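Local coordinates for TOG array regulator of axonemal microtubules protein 1 (Mus musculus, PDB 5DN7), which promotes microtubule polymerization through its TOG domains, takes part in cilium formation and is required for cilium length control and ciliary microtubule modification, this chain being its TOG 2 region, at residues N73-S78 with I109-K114; G85-L90 with M128-K133; E204-L209 with F222-T227; Q100-L105 with P140-S145; A62-F67 with I95-Q100. One frame throughout, in Å; residues are numbered along the deposited sequence.

How the contacts relate
All five contacts lie within the HEAT-repeat solenoid of TOG 2. Contacts 1 and 2, with centres 11 Å apart, join the predicted HEAT 5 and HEAT 6 repeats; they touch through L75 against T86 and S112 against F131. Contact 5 works inside HEAT 5 and meets contact 2 where V89 packs on F67. Contact 4 passes from the chain entering HEAT 6 to HEAT 7; it shares Q100 with contact 5, and F104 fits against L64 there. Contact 3 stands apart on the other side of the chain's centre from contacts 1, 2 and 5: its centre is 37 Å from contact 5 and 24 Å from contact 4.

Contact 1. Residues N73-S78 with I109-K114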
# COMPACT_ATOMS: atom_id res chain seq x y z
N ASN A 73 -11.49 -11.63 6.65
CA ASN A 73 -12.75 -12.04 6.11
C ASN A 73 -13.75 -10.93 5.92
O ASN A 73 -14.46 -10.91 4.98
CB ASN A 73 -13.30 -13.24 6.86
CG ASN A 73 -12.45 -14.47 6.67
OD1 ASN A 73 -12.14 -15.15 7.61
ND2 ASN A 73 -12.08 -14.76 5.45
N LEU A 74 -13.79 -10.00 6.84
CA LEU A 74 -14.72 -8.88 6.74
C LEU A 74 -14.44 -8.00 5.52
O LEU A 74 -15.34 -7.36 4.98
CB LEU A 74 -14.67 -8.05 8.02
CG LEU A 74 -15.24 -8.74 9.26
CD1 LEU A 74 -15.06 -7.88 10.50
CD2 LEU A 74 -16.71 -9.06 9.03
N LEU A 75 -13.19 -7.98 5.06
CA LEU A 75 -12.84 -7.20 3.88
C LEU A 75 -13.36 -7.84 2.60
O LEU A 75 -13.22 -7.27 1.52
CB LEU A 75 -11.33 -7.01 3.80
CG LEU A 75 -10.71 -6.21 4.94
CD1 LEU A 75 -9.21 -6.21 4.79
CD2 LEU A 75 -11.25 -4.78 4.96
N ASP A 76 -13.95 -9.03 2.71
CA ASP A 76 -14.58 -9.68 1.57
C ASP A 76 -16.02 -9.23 1.35
O ASP A 76 -16.65 -9.63 0.38
CB ASP A 76 -14.57 -11.20 1.73
CG ASP A 76 -13.22 -11.79 1.50
OD1 ASP A 76 -12.55 -11.39 0.51
OD2 ASP A 76 -12.82 -12.66 2.31
N ASP A 77 -16.53 -8.43 2.28
CA ASP A 77 -17.91 -7.96 2.19
C ASP A 77 -18.20 -7.27 0.87
O ASP A 77 -17.36 -6.53 0.35
CB ASP A 77 -18.21 -7.01 3.33
CG ASP A 77 -19.64 -7.09 3.78
OD1 ASP A 77 -20.53 -6.51 3.11
OD2 ASP A 77 -19.88 -7.76 4.81
N SER A 78 -19.40 -7.52 0.32
CA SER A 78 -19.83 -6.84 -0.90
C SER A 78 -20.15 -5.39 -0.65
O SER A 78 -20.11 -4.58 -1.57
CB SER A 78 -21.05 -7.53 -1.52
OG SER A 78 -20.73 -8.82 -2.00
N ILE A 109 -0.39 -6.84 5.27
CA ILE A 109 -0.20 -6.44 3.87
C ILE A 109 -1.14 -7.21 2.91
O ILE A 109 -1.64 -6.62 1.96
CB ILE A 109 1.28 -6.60 3.42
CG1 ILE A 109 2.10 -5.41 3.94
CG2 ILE A 109 1.39 -6.63 1.90
CD1 ILE A 109 3.57 -5.39 3.45
N ALA A 110 -1.41 -8.49 3.16
CA ALA A 110 -2.34 -9.22 2.29
C ALA A 110 -3.73 -8.58 2.40
O ALA A 110 -4.42 -8.31 1.37
CB ALA A 110 -2.38 -10.69 2.66
N ALA A 111 -4.12 -8.31 3.65
CA ALA A 111 -5.40 -7.65 3.91
C ALA A 111 -5.48 -6.32 3.17
O ALA A 111 -6.50 -5.99 2.57
CB ALA A 111 -5.61 -7.44 5.41
N SER A 112 -4.40 -5.56 3.19
CA SER A 112 -4.43 -4.25 2.56
C SER A 112 -4.42 -4.32 1.03
O SER A 112 -5.03 -3.49 0.34
CB SER A 112 -3.27 -3.41 3.07
OG SER A 112 -3.38 -3.29 4.49
N VAL A 113 -3.75 -5.32 0.48
CA VAL A 113 -3.70 -5.47 -0.96
C VAL A 113 -5.09 -5.86 -1.49
O VAL A 113 -5.51 -5.39 -2.56
CB VAL A 113 -2.65 -6.52 -1.40
CG1 VAL A 113 -2.82 -6.84 -2.89
CG2 VAL A 113 -1.25 -6.02 -1.12
N LYS A 114 -5.81 -6.71 -0.75
CA LYS A 114 -7.17 -7.08 -1.15
C LYS A 114 -8.06 -5.87 -1.53
O LYS A 114 -8.77 -5.92 -2.53
CB LYS A 114 -7.86 -7.87 -0.04
CG LYS A 114 -9.27 -8.29 -0.41
CD LYS A 114 -9.99 -8.96 0.75
CE LYS A 114 -9.36 -10.29 1.12
NZ LYS A 114 -10.07 -10.96 2.23
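L75 lays its CD1 methyl against A111, 3.9 Å from A111 CB, at the junction of two successive HEAT repeats. The same methyl comes close to the backbone of that helix, with L75 CD1 3.5 Å from A111 O. K114 touches the base of the same leucine, its CD 3.9 Å from L75 CB, and the methylene run of the lysine also passes over the carbonyl oxygen of L75. The lysine chain leaves its helix with CG anti to the backbone N (chi1 -179°) and bends at its third torsion (chi3 -66°), which carries the amine back across D76 at about a right angle to that side chain. There K114 NZ forms a salt bridge with D76 OD1 at 3.0 Å, although as a hydrogen bond it is weak; D76 OD2 is nearly as near. The ammonium also donates to Y72 O and makes a cation-pi contact with the Y72 ring, so it ties down both helix 61-74 and the type I turn from L74 to D77. A methionine in place of K114 would probably leave D76 without this countercharge and Y72 O without this donor. Turns within HEAT repeats line the edge that faces tubulin in related TOG domains; D76 lies in such a turn, so the salt bridge is probably near that edge. Helix 105-114 lies alongside the end of helix 61-74, while helix 80-97 receives L75 on T86 and L87, and I130 and F131 of helix 121-138, in the same repeat as S112, pack against S112.

Contact 2. Residues G85-L90 with M128-K133; sequences GTLQVL and MKIFLK
I130 meets L87 and L90 between the second helices of two neighbouring HEAT repeats, helices 80-97 and 121-138, in the row of second helices of the TOG solenoid. Walking from M128, the first side chain turns to the next repeat and packs on I165 and C168 of helix 156-172. K129 heads toward helix 80-97, touches H91 there and forms a salt bridge with E126. I130 then does the touching. Its CG1 branch lies beside the backbone N (chi1 -68°) and projects CD1 between the two leucines, crossing each of them at about a right angle. One methyl thus serves both: I130 CD1 is 3.9 Å from L87 CD2, and L90 CD2 lies 4.2 Å from that same I130 CD1. The methyl also rests near the backbone, with I130 CD1 3.9 Å from L87 O. All three residues are buried and the contact is purely van der Waals. F131 packs on S112 of helix 105-114 and I165 of helix 156-172. One turn past K129, K133 returns to helix 80-97, where its CE methylene packs against the CD1 methyl of I95.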
# COMPACT_ATOMS: atom_id res chain seq x y z
N GLY A 85 -15.27 0.37 7.26
CA GLY A 85 -15.23 0.26 8.71
C GLY A 85 -14.20 -0.76 9.20
O GLY A 85 -13.51 -0.54 10.21
N THR A 86 -14.10 -1.88 8.50
CA THR A 86 -13.12 -2.90 8.87
C THR A 86 -11.71 -2.34 8.71
O THR A 86 -10.90 -2.51 9.59
CB THR A 86 -13.27 -4.16 8.03
OG1 THR A 86 -14.61 -4.66 8.14
CG2 THR A 86 -12.30 -5.23 8.48
N LEU A 87 -11.45 -1.65 7.61
CA LEU A 87 -10.16 -0.99 7.39
C LEU A 87 -9.84 -0.01 8.50
O LEU A 87 -8.69 0.10 8.92
CB LEU A 87 -10.12 -0.28 6.04
CG LEU A 87 -9.94 -1.20 4.84
CD1 LEU A 87 -10.06 -0.44 3.53
CD2 LEU A 87 -8.57 -1.88 4.95
N GLN A 88 -10.85 0.71 8.98
CA GLN A 88 -10.63 1.56 10.15
C GLN A 88 -10.24 0.76 11.40
O GLN A 88 -9.33 1.15 12.17
CB GLN A 88 -11.87 2.38 10.42
CG GLN A 88 -12.05 3.50 9.44
CD GLN A 88 -13.19 4.37 9.84
OE1 GLN A 88 -14.31 3.90 10.02
NE2 GLN A 88 -12.91 5.67 9.99
N VAL A 89 -10.92 -0.36 11.61
CA VAL A 89 -10.54 -1.23 12.72
C VAL A 89 -9.09 -1.74 12.59
O VAL A 89 -8.33 -1.76 13.54
CB VAL A 89 -11.50 -2.42 12.83
CG1 VAL A 89 -10.91 -3.51 13.72
CG2 VAL A 89 -12.85 -1.93 13.36
N LEU A 90 -8.72 -2.15 11.39
CA LEU A 90 -7.39 -2.65 11.08
C LEU A 90 -6.33 -1.57 11.29
O LEU A 90 -5.27 -1.83 11.84
CB LEU A 90 -7.35 -3.19 9.65
CG LEU A 90 -6.04 -3.81 9.18
CD1 LEU A 90 -5.65 -4.93 10.11
CD2 LEU A 90 -6.14 -4.30 7.73
N MET A 128 -4.11 3.86 2.65
CA MET A 128 -2.90 4.68 2.64
C MET A 128 -2.43 4.94 4.08
O MET A 128 -1.20 4.89 4.37
CB MET A 128 -3.14 6.01 1.91
CG MET A 128 -3.22 5.92 0.38
SD MET A 128 -1.90 4.91 -0.38
CE MET A 128 -0.40 5.66 0.28
N LYS A 129 -3.39 5.21 4.98
CA LYS A 129 -3.00 5.31 6.40
C LYS A 129 -2.26 4.05 6.87
O LYS A 129 -1.16 4.12 7.48
CB LYS A 129 -4.22 5.54 7.30
CG LYS A 129 -4.81 6.94 7.22
CD LYS A 129 -6.19 6.94 7.88
CE LYS A 129 -6.83 8.31 7.83
NZ LYS A 129 -8.30 8.16 8.05
N ILE A 130 -2.85 2.90 6.56
CA ILE A 130 -2.21 1.65 6.98
C ILE A 130 -0.79 1.49 6.42
O ILE A 130 0.15 1.26 7.18
CB ILE A 130 -3.06 0.43 6.59
CG1 ILE A 130 -4.34 0.42 7.43
CG2 ILE A 130 -2.31 -0.84 6.89
CD1 ILE A 130 -5.49 -0.28 6.78
N PHE A 131 -0.63 1.61 5.10
CA PHE A 131 0.70 1.42 4.51
C PHE A 131 1.75 2.42 5.05
O PHE A 131 2.91 2.03 5.23
CB PHE A 131 0.63 1.51 2.98
CG PHE A 131 0.16 0.24 2.31
CD1 PHE A 131 0.93 -0.91 2.36
CD2 PHE A 131 -1.06 0.20 1.64
CE1 PHE A 131 0.49 -2.08 1.76
CE2 PHE A 131 -1.49 -0.97 1.02
CZ PHE A 131 -0.71 -2.12 1.09
N LEU A 132 1.36 3.67 5.31
CA LEU A 132 2.31 4.63 5.84
C LEU A 132 2.70 4.26 7.27
O LEU A 132 3.88 4.39 7.64
CB LEU A 132 1.76 6.06 5.79
CG LEU A 132 1.78 6.64 4.37
CD1 LEU A 132 0.87 7.87 4.22
CD2 LEU A 132 3.21 6.95 3.97
N LYS A 133 1.73 3.80 8.06
CA LYS A 133 2.08 3.33 9.40
C LYS A 133 3.08 2.15 9.33
O LYS A 133 4.12 2.14 10.03
CB LYS A 133 0.82 2.91 10.17
CG LYS A 133 1.05 2.75 11.66
CD LYS A 133 1.53 4.07 12.27
CE LYS A 133 1.76 3.99 13.77
NZ LYS A 133 1.68 5.37 14.36

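Contact 3. Residues E204-L209 with F222-T227; sequences EAFAVL and FKAVDT
F206 carries the apolar part of this contact, reaching from helix 196-213 of the predicted HEAT 8 repeat to the next helix of the TOG solenoid, 219-226. The ring arrives with its far end first. F206 CZ comes within 4.0 Å of A224 CB, which lies at the ring edge and near its plane. One carbon along, F206 CE2 is 4.1 Å from V225 CG2, a methyl that approaches at a slant. V225 has CG2 beside its backbone N, which directs that branch to the phenyl ring. The phenylalanine is also braced from its own helix, where L209 CD1 stands 4.2 Å above one face, offset toward the rim. The side-chain hydrogen bond here stays within 222-227: just past V225, T227 OG1 donates to A224 O at 2.7 Å, lying in the carbonyl plane on a lone pair. L191 adds to the packing on F206, while V237 and V241 of helix 237-246 pack on V225. With hydrocarbon alone between the segments and 9.9 Å between F206 CA and V225 CA, the aromatic side chain covers most of the separation and meets short side chains on the other helix, so shape rather than polarity sets the fit.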
# COMPACT_ATOMS: atom_id res chain seq x y z
N GLU A 204 5.85 8.18 -13.59
CA GLU A 204 6.01 9.08 -12.44
C GLU A 204 7.00 8.53 -11.42
O GLU A 204 7.86 9.27 -10.87
CB GLU A 204 4.67 9.35 -11.75
CG GLU A 204 3.70 10.15 -12.59
CD GLU A 204 4.16 11.60 -12.85
OE1 GLU A 204 4.15 12.43 -11.90
OE2 GLU A 204 4.52 11.91 -14.01
N ALA A 205 6.87 7.22 -11.15
CA ALA A 205 7.78 6.59 -10.21
C ALA A 205 9.21 6.73 -10.71
O ALA A 205 10.09 7.02 -9.92
CB ALA A 205 7.42 5.13 -9.99
N PHE A 206 9.43 6.55 -12.00
CA PHE A 206 10.78 6.66 -12.54
C PHE A 206 11.31 8.10 -12.44
O PHE A 206 12.50 8.30 -12.21
CB PHE A 206 10.85 6.12 -13.97
CG PHE A 206 11.39 4.68 -14.04
CD1 PHE A 206 10.71 3.64 -13.42
CD2 PHE A 206 12.60 4.39 -14.66
CE1 PHE A 206 11.21 2.32 -13.44
CE2 PHE A 206 13.12 3.08 -14.67
CZ PHE A 206 12.42 2.05 -14.07
N ALA A 207 10.44 9.10 -12.59
CA ALA A 207 10.86 10.48 -12.36
C ALA A 207 11.36 10.66 -10.93
O ALA A 207 12.43 11.27 -10.69
CB ALA A 207 9.72 11.47 -12.66
N VAL A 208 10.60 10.12 -9.97
CA VAL A 208 11.04 10.21 -8.58
C VAL A 208 12.34 9.43 -8.28
O VAL A 208 13.19 9.87 -7.49
CB VAL A 208 9.95 9.74 -7.60
CG1 VAL A 208 10.42 9.93 -6.17
CG2 VAL A 208 8.67 10.52 -7.84
N LEU A 209 12.49 8.27 -8.90
CA LEU A 209 13.75 7.54 -8.77
C LEU A 209 14.91 8.35 -9.33
O LEU A 209 15.94 8.45 -8.69
CB LEU A 209 13.69 6.18 -9.47
CG LEU A 209 12.75 5.17 -8.82
CD1 LEU A 209 12.62 3.97 -9.72
CD2 LEU A 209 13.31 4.76 -7.45
N PHE A 222 18.28 3.48 -16.96
CA PHE A 222 18.27 3.02 -18.34
C PHE A 222 18.58 1.51 -18.47
O PHE A 222 18.06 0.83 -19.36
CB PHE A 222 19.23 3.85 -19.18
CG PHE A 222 18.88 5.32 -19.20
CD1 PHE A 222 17.56 5.73 -19.14
CD2 PHE A 222 19.87 6.29 -19.24
CE1 PHE A 222 17.22 7.08 -19.14
CE2 PHE A 222 19.54 7.64 -19.24
CZ PHE A 222 18.22 8.03 -19.19
N LYS A 223 19.39 0.97 -17.58
CA LYS A 223 19.57 -0.45 -17.53
C LYS A 223 18.28 -1.14 -17.12
O LYS A 223 17.94 -2.15 -17.68
CB LYS A 223 20.68 -0.82 -16.57
CG LYS A 223 22.01 -0.16 -16.92
CD LYS A 223 23.21 -0.88 -16.37
CE LYS A 223 24.04 0.00 -15.48
NZ LYS A 223 24.31 -0.68 -14.20
N ALA A 224 17.58 -0.60 -16.14
CA ALA A 224 16.28 -1.11 -15.75
C ALA A 224 15.32 -1.15 -16.95
O ALA A 224 14.64 -2.15 -17.16
CB ALA A 224 15.68 -0.28 -14.62
N VAL A 225 15.27 -0.07 -17.72
CA VAL A 225 14.44 -0.04 -18.91
C VAL A 225 14.91 -1.12 -19.90
O VAL A 225 14.11 -1.73 -20.60
CB VAL A 225 14.46 1.35 -19.60
CG1 VAL A 225 13.69 1.32 -20.94
CG2 VAL A 225 13.90 2.46 -18.67
N ASP A 226 16.22 -1.36 -19.94
CA ASP A 226 16.73 -2.37 -20.86
C ASP A 226 16.21 -3.75 -20.51
O ASP A 226 15.95 -4.55 -21.40
CB ASP A 226 18.25 -2.40 -20.88
CG ASP A 226 18.83 -1.33 -21.78
OD1 ASP A 226 18.12 -0.88 -22.70
OD2 ASP A 226 20.00 -0.95 -21.56
N THR A 227 16.05 -4.04 -19.21
CA THR A 227 15.52 -5.35 -18.83
C THR A 227 14.06 -5.63 -19.25
O THR A 227 13.58 -6.77 -19.15
CB THR A 227 15.62 -5.58 -17.30
OG1 THR A 227 14.63 -4.80 -16.62
CG2 THR A 227 17.00 -5.21 -16.80

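Contact 4. Residues Q100-L105 with P140-S145; sequences QVQQFL and PQRVLS
R142 presents its guanidinium to two side chains at once, L105 on a face and Q102 at the edge. The L105 CD2 methyl lies over the flat group, 3.5 Å above its plane and offset toward the rim, with R142 NH2 as the nearest atom at 3.6 Å from L105 CD2. That methyl reaches the arginine because CG of L105 stands anti to the backbone N (chi1 -166°). Q102 comes in differently. Its chain crosses the arginine at about a right angle and touches through methylene carbon, with Q102 CG 3.7 Å from R142 NH1; CD lies at the edge in the guanidinium plane. The Q102 amide is turned 76° from the guanidinium, and Q102 OE1 stays 4.1 Å from R142 NH1, so the glutamine is a van der Waals neighbour here and its oxygen takes no bond from the arginine. A bend at the third torsion of R142 sets the planar group facing the leucine. The charged group thus stays on the exposed side, with Q102, while L105 is buried. The contact joins the loop before helix 105-114 and the helix's first residue, L105, to helix 140-148, the first helix of the predicted HEAT 7. V138, at the end of helix 121-138, supports both Q102 and L105, and M135 of that helix packs on V143; on the other flank F104 turns to helix 61-74, where its ring meets H61.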
# COMPACT_ATOMS: atom_id res chain seq x y z
N GLN A 100 4.80 -4.65 17.50
CA GLN A 100 4.24 -5.95 17.38
C GLN A 100 3.74 -6.12 15.94
O GLN A 100 3.45 -7.20 15.53
CB GLN A 100 3.08 -6.08 18.34
CG GLN A 100 3.39 -6.79 19.63
CD GLN A 100 2.15 -7.23 20.36
OE1 GLN A 100 1.69 -8.33 20.20
NE2 GLN A 100 1.63 -6.37 21.18
N VAL A 101 3.60 -5.03 15.21
CA VAL A 101 3.11 -5.15 13.87
C VAL A 101 4.09 -5.91 13.05
O VAL A 101 3.73 -6.55 12.10
CB VAL A 101 2.64 -3.84 13.21
CG1 VAL A 101 3.77 -3.09 12.57
CG2 VAL A 101 1.57 -4.13 12.20
N GLN A 102 5.34 -5.87 13.45
CA GLN A 102 6.38 -6.53 12.68
C GLN A 102 6.00 -8.00 12.60
O GLN A 102 6.19 -8.65 11.57
CB GLN A 102 7.74 -6.37 13.36
CG GLN A 102 8.91 -6.88 12.54
CD GLN A 102 10.19 -6.13 12.82
OE1 GLN A 102 10.26 -4.91 12.65
NE2 GLN A 102 11.22 -6.85 13.25
N GLN A 103 5.46 -8.52 13.70
CA GLN A 103 5.03 -9.88 13.74
C GLN A 103 3.92 -10.10 12.76
O GLN A 103 3.72 -11.19 12.31
CB GLN A 103 4.55 -10.25 15.14
CG GLN A 103 4.03 -11.66 15.26
CD GLN A 103 5.09 -12.69 14.86
OE1 GLN A 103 6.09 -12.78 15.48
NE2 GLN A 103 4.84 -13.43 13.80
N PHE A 104 3.15 -9.07 12.43
CA PHE A 104 2.05 -9.41 11.52
C PHE A 104 2.10 -8.74 10.15
O PHE A 104 1.06 -8.50 9.52
CB PHE A 104 0.72 -9.06 12.19
CG PHE A 104 0.51 -9.75 13.49
CD1 PHE A 104 0.05 -11.05 13.53
CD2 PHE A 104 0.79 -9.10 14.68
CE1 PHE A 104 -0.14 -11.69 14.73
CE2 PHE A 104 0.61 -9.74 15.88
CZ PHE A 104 0.14 -11.03 15.91
N LEU A 105 3.31 -8.44 9.69
CA LEU A 105 3.50 -7.67 8.47
C LEU A 105 2.84 -8.31 7.24
O LEU A 105 2.18 -7.63 6.42
CB LEU A 105 4.98 -7.48 8.22
CG LEU A 105 5.37 -6.44 7.20
CD1 LEU A 105 4.79 -5.10 7.63
CD2 LEU A 105 6.89 -6.38 7.08
N PRO A 140 10.45 1.52 5.03
CA PRO A 140 9.81 1.56 3.70
C PRO A 140 10.29 0.47 2.74
O PRO A 140 9.47 -0.08 1.99
CB PRO A 140 10.21 2.94 3.17
CG PRO A 140 11.42 3.35 3.99
CD PRO A 140 11.18 2.76 5.34
N GLN A 141 11.57 0.14 2.75
CA GLN A 141 12.07 -0.83 1.77
C GLN A 141 11.44 -2.21 1.96
O GLN A 141 10.96 -2.80 1.00
CB GLN A 141 13.60 -0.92 1.82
CG GLN A 141 14.20 -1.80 0.71
CD GLN A 141 13.80 -1.32 -0.68
OE1 GLN A 141 14.37 -0.37 -1.22
NE2 GLN A 141 12.78 -1.97 -1.25
N ARG A 142 11.44 -2.73 3.19
CA ARG A 142 10.74 -3.99 3.50
C ARG A 142 9.29 -4.03 2.95
O ARG A 142 8.93 -4.91 2.12
CB ARG A 142 10.73 -4.23 5.01
CG ARG A 142 11.82 -5.19 5.49
CD ARG A 142 11.53 -5.75 6.90
NE ARG A 142 10.74 -6.98 6.86
CZ ARG A 142 10.24 -7.59 7.94
NH1 ARG A 142 10.44 -7.08 9.15
NH2 ARG A 142 9.52 -8.70 7.80
N VAL A 143 8.49 -3.07 3.42
CA VAL A 143 7.10 -2.89 2.97
C VAL A 143 7.03 -2.95 1.45
O VAL A 143 6.26 -3.73 0.90
CB VAL A 143 6.50 -1.55 3.44
CG1 VAL A 143 5.12 -1.30 2.77
CG2 VAL A 143 6.38 -1.50 4.94
N LEU A 144 7.88 -2.18 0.78
CA LEU A 144 7.81 -2.09 -0.68
C LEU A 144 8.20 -3.39 -1.37
O LEU A 144 7.63 -3.70 -2.41
CB LEU A 144 8.68 -0.95 -1.21
CG LEU A 144 8.25 0.50 -0.94
CD1 LEU A 144 9.01 1.49 -1.84
CD2 LEU A 144 6.75 0.66 -1.10
N SER A 145 9.15 -4.16 -0.85
CA SER A 145 9.52 -5.41 -1.53
C SER A 145 8.38 -6.44 -1.45
O SER A 145 7.94 -7.06 -2.50
CB SER A 145 10.81 -5.98 -0.93
OG SER A 145 11.85 -5.03 -1.04

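Contact 5. Residues A62-F67 with I95-Q100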
# COMPACT_ATOMS: atom_id res chain seq x y z
N ALA A 62 -1.78 -16.09 19.34
CA ALA A 62 -2.79 -16.90 18.67
C ALA A 62 -4.12 -16.16 18.51
O ALA A 62 -4.77 -16.21 17.46
CB ALA A 62 -3.00 -18.20 19.43
N SER A 63 -4.51 -15.46 19.58
CA SER A 63 -5.72 -14.66 19.56
C SER A 63 -5.62 -13.51 18.56
O SER A 63 -6.54 -13.30 17.78
CB SER A 63 -6.05 -14.13 20.96
OG SER A 63 -6.64 -15.15 21.76
N LEU A 64 -4.50 -12.78 18.56
CA LEU A 64 -4.28 -11.71 17.58
C LEU A 64 -4.36 -12.22 16.13
O LEU A 64 -4.91 -11.54 15.24
CB LEU A 64 -2.93 -11.04 17.82
CG LEU A 64 -2.85 -10.16 19.07
CD1 LEU A 64 -1.44 -9.62 19.27
CD2 LEU A 64 -3.86 -9.03 18.98
N VAL A 65 -3.82 -13.43 15.91
CA VAL A 65 -3.92 -14.10 14.62
C VAL A 65 -5.39 -14.35 14.25
O VAL A 65 -5.83 -14.10 13.11
CB VAL A 65 -3.15 -15.45 14.61
CG1 VAL A 65 -3.39 -16.22 13.31
CG2 VAL A 65 -1.66 -15.21 14.80
N GLY A 66 -6.15 -14.84 15.23
CA GLY A 66 -7.58 -15.03 15.00
C GLY A 66 -8.29 -13.73 14.60
O GLY A 66 -9.00 -13.69 13.59
N PHE A 67 -8.07 -12.68 15.38
CA PHE A 67 -8.68 -11.37 15.17
C PHE A 67 -8.38 -10.83 13.77
O PHE A 67 -9.28 -10.41 13.04
CB PHE A 67 -8.17 -10.39 16.23
CG PHE A 67 -8.89 -9.07 16.24
CD1 PHE A 67 -10.25 -9.00 16.46
CD2 PHE A 67 -8.19 -7.89 16.08
CE1 PHE A 67 -10.91 -7.78 16.48
CE2 PHE A 67 -8.85 -6.68 16.11
CZ PHE A 67 -10.21 -6.63 16.31
N ILE A 95 -2.13 0.65 14.80
CA ILE A 95 -1.72 1.68 15.72
C ILE A 95 -1.42 1.13 17.11
O ILE A 95 -0.38 1.37 17.64
CB ILE A 95 -2.75 2.81 15.85
CG1 ILE A 95 -2.93 3.58 14.56
CG2 ILE A 95 -2.34 3.75 16.95
CD1 ILE A 95 -1.67 3.76 13.79
N ARG A 96 -2.35 0.39 17.69
CA ARG A 96 -2.20 -0.14 19.02
C ARG A 96 -1.02 -1.12 19.10
O ARG A 96 -0.35 -1.20 20.10
CB ARG A 96 -3.48 -0.82 19.49
CG ARG A 96 -4.74 0.01 19.45
CD ARG A 96 -4.71 1.19 20.39
NE ARG A 96 -4.79 0.79 21.77
CZ ARG A 96 -4.51 1.58 22.80
NH1 ARG A 96 -4.17 2.83 22.61
NH2 ARG A 96 -4.60 1.12 24.02
N LEU A 97 -0.79 -1.83 18.03
CA LEU A 97 0.26 -2.82 17.99
C LEU A 97 1.65 -2.29 18.14
O LEU A 97 2.43 -2.85 18.84
CB LEU A 97 0.17 -3.65 16.72
CG LEU A 97 -0.89 -4.74 16.66
CD1 LEU A 97 -0.90 -5.43 15.33
CD2 LEU A 97 -0.69 -5.72 17.77
N GLY A 98 1.97 -1.21 17.47
CA GLY A 98 3.32 -0.71 17.49
C GLY A 98 4.30 -1.65 16.85
O GLY A 98 4.12 -1.98 15.69
N GLU A 99 5.34 -2.03 17.59
CA GLU A 99 6.38 -2.90 17.07
C GLU A 99 5.80 -4.27 16.77
O GLU A 99 6.19 -4.92 15.80
CB GLU A 99 7.53 -3.03 18.08
CG GLU A 99 7.27 -4.02 19.20
CD GLU A 99 8.41 -4.08 20.20
OE1 GLU A 99 9.16 -5.08 20.18
OE2 GLU A 99 8.55 -3.14 21.00
N GLN A 100 4.80 -4.65 17.50
CA GLN A 100 4.24 -5.95 17.38
C GLN A 100 3.74 -6.12 15.94
O GLN A 100 3.45 -7.20 15.53
CB GLN A 100 3.08 -6.08 18.34
CG GLN A 100 3.39 -6.79 19.63
CD GLN A 100 2.15 -7.23 20.36
OE1 GLN A 100 1.69 -8.33 20.20
NE2 GLN A 100 1.63 -6.37 21.18
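Within the predicted HEAT 5 repeat, the two antiparallel helices 61-74 and 80-97 close on each other here, the start of the first against the end of the second. L64 carries the contact from helix 61-74. Its CD1 methyl lies 4.2 Å from L97 CD2, an apolar touch between leucines whose CA atoms are 10.0 Å apart, so the two side chains together span the helix separation. Both leucines carry CG beside the backbone N, and both point their CB atoms at the opposing segment. The closer neighbour of the same methyl is polar: L64 CD1 sits 3.5 Å from Q100 OE1, with the glutamine chain extended beyond CG and crossing the leucine at about a right angle. Q100 gets there because the chain turns back just after helix 80-97. G98 leaves the helical conformation with a positive phi of 65°, a value glycine adopts readily, and Q100 N then bonds to L97 O at 3.3 Å. The result is plain packing of a leucine methyl on a leucine and an amide oxygen where the repeat ends. F104, from the loop before helix 105-114, also packs on L64 and L97. Further along helix 61-74, F67 lies on V89 and L93 of helix 80-97 and on L47 and L51 of helix 40-52, while the loop residue P56 covers L97.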